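Local coordinates for cysteine synthase 3 (Entamoeba histolytica, PDB 6KR5), which catalyses the formation of L-cysteine from O-acetyl-L-serine and sulfide, with pyridoxal-5'-phosphate as cofactor, at residues Gln68-Asp72 and Gly73-Pro77; Gln328-Leu331 and Asp332-Leu336. All coordinates share one frame; numbering follows the deposited sequence.

Contact 1 lies where helix 58-72 runs out into a loop, and contact 2 takes in almost the whole of the short helix 327-335, on the opposite side of the chain's centre. Their own centres are about 50 Å apart and their nearest atoms about 39 Å, so they do not touch. Contact 1 comes first along the chain and leads toward strand 80-84, an inner strand of the four-stranded parallel sheet. Contact 2 forms the last helix, which rests on helices 259-273 and 279-292. The pair thus marks two distant edges of a fold type II pyridoxal-phosphate enzyme: one beside the small parallel sheet, the other at the C-terminal end.

Contact 1: Gln68-Asp72 and Gly73-Pro77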
loop_
_atom_site.group_PDB
_atom_site.type_symbol
_atom_site.label_atom_id
_atom_site.label_comp_id
_atom_site.label_asym_id
_atom_site.label_seq_id
_atom_site.Cartn_x
_atom_site.Cartn_y
_atom_site.Cartn_z
ATOM N N GLN B 68 20.021 12.812 4.493
ATOM C CA GLN B 68 21.111 13.693 4.094
ATOM C C GLN B 68 21.405 14.721 5.175
ATOM O O GLN B 68 22.573 15.067 5.411
ATOM C CB GLN B 68 20.781 14.388 2.777
ATOM C CG GLN B 68 22.015 15.055 2.154
ATOM C CD GLN B 68 23.052 14.035 1.712
ATOM O OE1 GLN B 68 22.733 13.078 1.013
ATOM N NE2 GLN B 68 24.300 14.231 2.125
ATOM N N ALA B 69 20.363 15.219 5.851
ATOM C CA ALA B 69 20.589 16.201 6.910
ATOM C C ALA B 69 21.390 15.594 8.050
ATOM O O ALA B 69 22.263 16.257 8.623
ATOM C CB ALA B 69 19.263 16.761 7.425
ATOM N N ILE B 70 21.120 14.331 8.390
ATOM C CA ILE B 70 21.912 13.669 9.423
ATOM C C ILE B 70 23.356 13.516 8.968
ATOM O O ILE B 70 24.294 13.831 9.710
ATOM C CB ILE B 70 21.296 12.310 9.793
ATOM C CG1 ILE B 70 19.961 12.525 10.503
ATOM C CG2 ILE B 70 22.244 11.541 10.687
ATOM C CD1 ILE B 70 19.123 11.266 10.654
ATOM N N LYS B 71 23.554 13.054 7.732
ATOM C CA LYS B 71 24.908 12.842 7.227
ATOM C C LYS B 71 25.697 14.145 7.175
ATOM O O LYS B 71 26.905 14.156 7.452
ATOM C CB LYS B 71 24.856 12.190 5.843
ATOM C CG LYS B 71 24.393 10.735 5.871
ATOM C CD LYS B 71 24.677 10.016 4.557
ATOM C CE LYS B 71 23.833 10.570 3.423
ATOM N NZ LYS B 71 23.906 9.704 2.213
ATOM N N ASP B 72 25.034 15.250 6.822
ATOM C CA ASP B 72 25.673 16.559 6.704
ATOM C C ASP B 72 25.873 17.251 8.043
ATOM O O ASP B 72 26.567 18.278 8.095
ATOM C CB ASP B 72 24.840 17.483 5.815
ATOM C CG ASP B 72 24.801 17.040 4.369
ATOM O OD1 ASP B 72 25.477 16.054 4.010
ATOM O OD2 ASP B 72 24.075 17.695 3.588
ATOM N N GLY B 73 25.270 16.744 9.112
ATOM C CA GLY B 73 25.313 17.440 10.381
ATOM C C GLY B 73 24.306 18.554 10.528
ATOM O O GLY B 73 24.341 19.275 11.531
ATOM N N ARG B 74 23.396 18.722 9.565
ATOM C CA ARG B 74 22.360 19.732 9.700
ATOM C C ARG B 74 21.262 19.305 10.655
ATOM O O ARG B 74 20.549 20.165 11.189
ATOM C CB ARG B 74 21.764 20.067 8.335
ATOM C CG ARG B 74 22.667 20.969 7.512
ATOM C CD ARG B 74 22.084 21.239 6.134
ATOM N NE ARG B 74 22.205 20.079 5.260
ATOM C CZ ARG B 74 21.173 19.461 4.693
ATOM N NH1 ARG B 74 19.937 19.891 4.892
ATOM N NH2 ARG B 74 21.386 18.418 3.917
ATOM N N LEU B 75 21.114 18.000 10.866
ATOM C CA LEU B 75 20.237 17.434 11.879
ATOM C C LEU B 75 21.116 16.665 12.851
ATOM O O LEU B 75 21.865 15.774 12.436
ATOM C CB LEU B 75 19.189 16.520 11.230
ATOM C CG LEU B 75 18.049 15.974 12.085
ATOM C CD1 LEU B 75 17.288 17.072 12.809
ATOM C CD2 LEU B 75 17.102 15.147 11.213
ATOM N N LYS B 76 21.063 17.044 14.128
ATOM C CA LYS B 76 21.893 16.485 15.181
ATOM C C LYS B 76 21.023 16.087 16.361
ATOM O O LYS B 76 19.946 16.654 16.557
ATOM C CB LYS B 76 22.953 17.500 15.650
ATOM C CG LYS B 76 24.212 17.515 14.791
ATOM C CD LYS B 76 25.047 18.772 15.013
ATOM C CE LYS B 76 24.266 20.036 14.684
ATOM N NZ LYS B 76 25.160 21.111 14.153
ATOM N N PRO B 77 21.462 15.114 17.161
ATOM C CA PRO B 77 20.680 14.721 18.338
ATOM C C PRO B 77 20.310 15.924 19.197
ATOM O O PRO B 77 21.105 16.848 19.395
ATOM C CB PRO B 77 21.617 13.760 19.074
ATOM C CG PRO B 77 22.446 13.163 17.986
ATOM C CD PRO B 77 22.643 14.255 16.968
HETATM O O HOH W 1 24.118 14.592 12.439
HETATM O O HOH W 2 24.964 20.691 4.439
#
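D72 and R74 form a salt bridge where helix 58-72 gives way to the loop: R74 NH2 meets D72 OD2 at 2.8 Å in an almost straight bond (173°). D72 OD2 lies in the guanidinium plane, while R74 NH2 comes from above the carboxylate plane. R74 bends at chi3 (-74°), which folds the guanidinium back over the last helical turn, with A69 CA over one face and Q68 CG at the edge. A water joins R74 NE to D72 OD2. The other carboxylate oxygen, OD1, accepts a bond from Q68 NE2 at 2.9 Å, so D72 is held from two directions, and its charge suits a place between an amide and an arginine.

Backbone bonds close the helix in a Schellman motif. G73 N donates to I70 O at 3.1 Å and R74 N, weakly, to A69 O at 2.9 Å; L75 N also donates to A69 O (3.1 Å). G73 has positive phi (82°), where a side chain would collide with the preceding carbonyl oxygen, which explains the glycine. A second water bridges I70 O and L75 O.

Apolar contacts line the inner side. The small A69 lets L75 come close, CB to CB 3.8 Å, while L75 CD2 touches I70 CG1 at 3.9 Å.

A69, R74 and L75 pack on F155 of strand 154-156, I70 and L75 on Y102, and R74 also pairs with D164 of helix 163-167.

Contact 2: Gln328-Leu331 and Asp332-Leu336; sequences QQVL and DSLLL
The carboxylate of D332 turns one face toward the carbonyl oxygen of Q328 one helical turn back, with Q328 O 3.3 Å from D332 CG. With CG beside the backbone N (chi1 -84°), the acid folds back along the helix. The amide of Q328 stands nearly perpendicular to this carboxylate, and D332 OD1 is hydrogen-bonded to H35 NE2, a partner that suits an acid here.

The main chain supplies the helical ladder: D332 N donates to Q328 O at 2.8 Å and S333 N to Q329 O at 3.0 Å. At the next step V330 O receives S333 OG at 2.8 Å as well as a weak bond from L334 N. A serine fits because its short hydroxyl can reach back to a carbonyl of its own helix; the same OG is also bonded to K264 NZ. L335 N then meets L331 O at 2.8 Å.

On the buried side V330 and L334 lie alongside each other, with CG1 and CD1 4.0 Å apart; branched apolar residues suit this face.

L334 touches D261, K264 and M265 of helix 259-273 and also L286 of helix 279-292. L335 reaches L286 and L289, while the H35 loop borders Q328, L331 and L335.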
loop_
_atom_site.group_PDB
_atom_site.type_symbol
_atom_site.label_atom_id
_atom_site.label_comp_id
_atom_site.label_asym_id
_atom_site.label_seq_id
_atom_site.Cartn_x
_atom_site.Cartn_y
_atom_site.Cartn_z
ATOM N N GLN B 328 -15.518 2.530 -23.882
ATOM C CA GLN B 328 -15.273 3.371 -25.046
ATOM C C GLN B 328 -15.908 4.745 -24.881
ATOM O O GLN B 328 -15.321 5.754 -25.289
ATOM C CB GLN B 328 -15.758 2.683 -26.321
ATOM C CG GLN B 328 -14.710 1.730 -26.895
ATOM C CD GLN B 328 -13.316 2.357 -26.968
ATOM O OE1 GLN B 328 -12.351 1.823 -26.413
ATOM N NE2 GLN B 328 -13.207 3.484 -27.664
ATOM N N GLN B 329 -17.093 4.816 -24.270
ATOM C CA GLN B 329 -17.684 6.128 -24.033
ATOM C C GLN B 329 -16.801 6.961 -23.120
ATOM O O GLN B 329 -16.609 8.159 -23.351
ATOM C CB GLN B 329 -19.077 5.993 -23.431
ATOM C CG GLN B 329 -20.090 5.413 -24.417
ATOM C CD GLN B 329 -21.487 5.345 -23.840
ATOM O OE1 GLN B 329 -21.837 4.395 -23.127
ATOM N NE2 GLN B 329 -22.299 6.353 -24.152
ATOM N N VAL B 330 -16.264 6.340 -22.070
ATOM C CA VAL B 330 -15.429 7.082 -21.131
ATOM C C VAL B 330 -14.137 7.523 -21.800
ATOM O O VAL B 330 -13.725 8.680 -21.672
ATOM C CB VAL B 330 -15.155 6.240 -19.871
ATOM C CG1 VAL B 330 -14.084 6.909 -19.027
ATOM C CG2 VAL B 330 -16.423 6.093 -19.063
ATOM N N LEU B 331 -13.468 6.614 -22.515
ATOM C CA LEU B 331 -12.200 6.988 -23.138
ATOM C C LEU B 331 -12.405 8.007 -24.253
ATOM O O LEU B 331 -11.584 8.913 -24.423
ATOM C CB LEU B 331 -11.477 5.757 -23.669
ATOM C CG LEU B 331 -10.952 4.810 -22.589
ATOM C CD1 LEU B 331 -10.203 3.668 -23.243
ATOM C CD2 LEU B 331 -10.051 5.544 -21.611
ATOM N N ASP B 332 -13.491 7.879 -25.026
ATOM C CA ASP B 332 -13.801 8.903 -26.023
ATOM C C ASP B 332 -13.972 10.273 -25.372
ATOM O O ASP B 332 -13.488 11.283 -25.898
ATOM C CB ASP B 332 -15.070 8.534 -26.792
ATOM C CG ASP B 332 -14.809 7.587 -27.952
ATOM O OD1 ASP B 332 -13.638 7.392 -28.333
ATOM O OD2 ASP B 332 -15.796 7.040 -28.495
ATOM N N SER B 333 -14.662 10.330 -24.229
ATOM C CA SER B 333 -14.907 11.610 -23.566
ATOM C C SER B 333 -13.614 12.251 -23.077
ATOM O O SER B 333 -13.537 13.479 -22.945
ATOM C CB SER B 333 -15.887 11.415 -22.405
ATOM O OG SER B 333 -15.222 10.975 -21.227
ATOM N N LEU B 334 -12.590 11.445 -22.833
ATOM C CA LEU B 334 -11.321 11.926 -22.309
ATOM C C LEU B 334 -10.280 12.180 -23.382
ATOM O O LEU B 334 -9.449 13.090 -23.224
ATOM C CB LEU B 334 -10.758 10.911 -21.306
ATOM C CG LEU B 334 -11.509 10.806 -19.986
ATOM C CD1 LEU B 334 -11.056 9.578 -19.228
ATOM C CD2 LEU B 334 -11.289 12.068 -19.174
ATOM N N LEU B 335 -10.305 11.417 -24.473
ATOM C CA LEU B 335 -9.184 11.378 -25.404
ATOM C C LEU B 335 -9.479 11.980 -26.766
ATOM O O LEU B 335 -8.544 12.418 -27.438
ATOM C CB LEU B 335 -8.703 9.935 -25.598
ATOM C CG LEU B 335 -8.135 9.258 -24.347
ATOM C CD1 LEU B 335 -7.701 7.824 -24.618
ATOM C CD2 LEU B 335 -6.982 10.081 -23.767
ATOM N N LEU B 336 -10.736 12.007 -27.200
ATOM C CA LEU B 336 -11.040 12.608 -28.490
ATOM C C LEU B 336 -10.737 14.096 -28.439
ATOM O O LEU B 336 -11.179 14.799 -27.525
ATOM C CB LEU B 336 -12.498 12.372 -28.867
ATOM C CG LEU B 336 -12.822 10.928 -29.239
ATOM C CD1 LEU B 336 -14.264 10.829 -29.713
ATOM C CD2 LEU B 336 -11.853 10.399 -30.288
#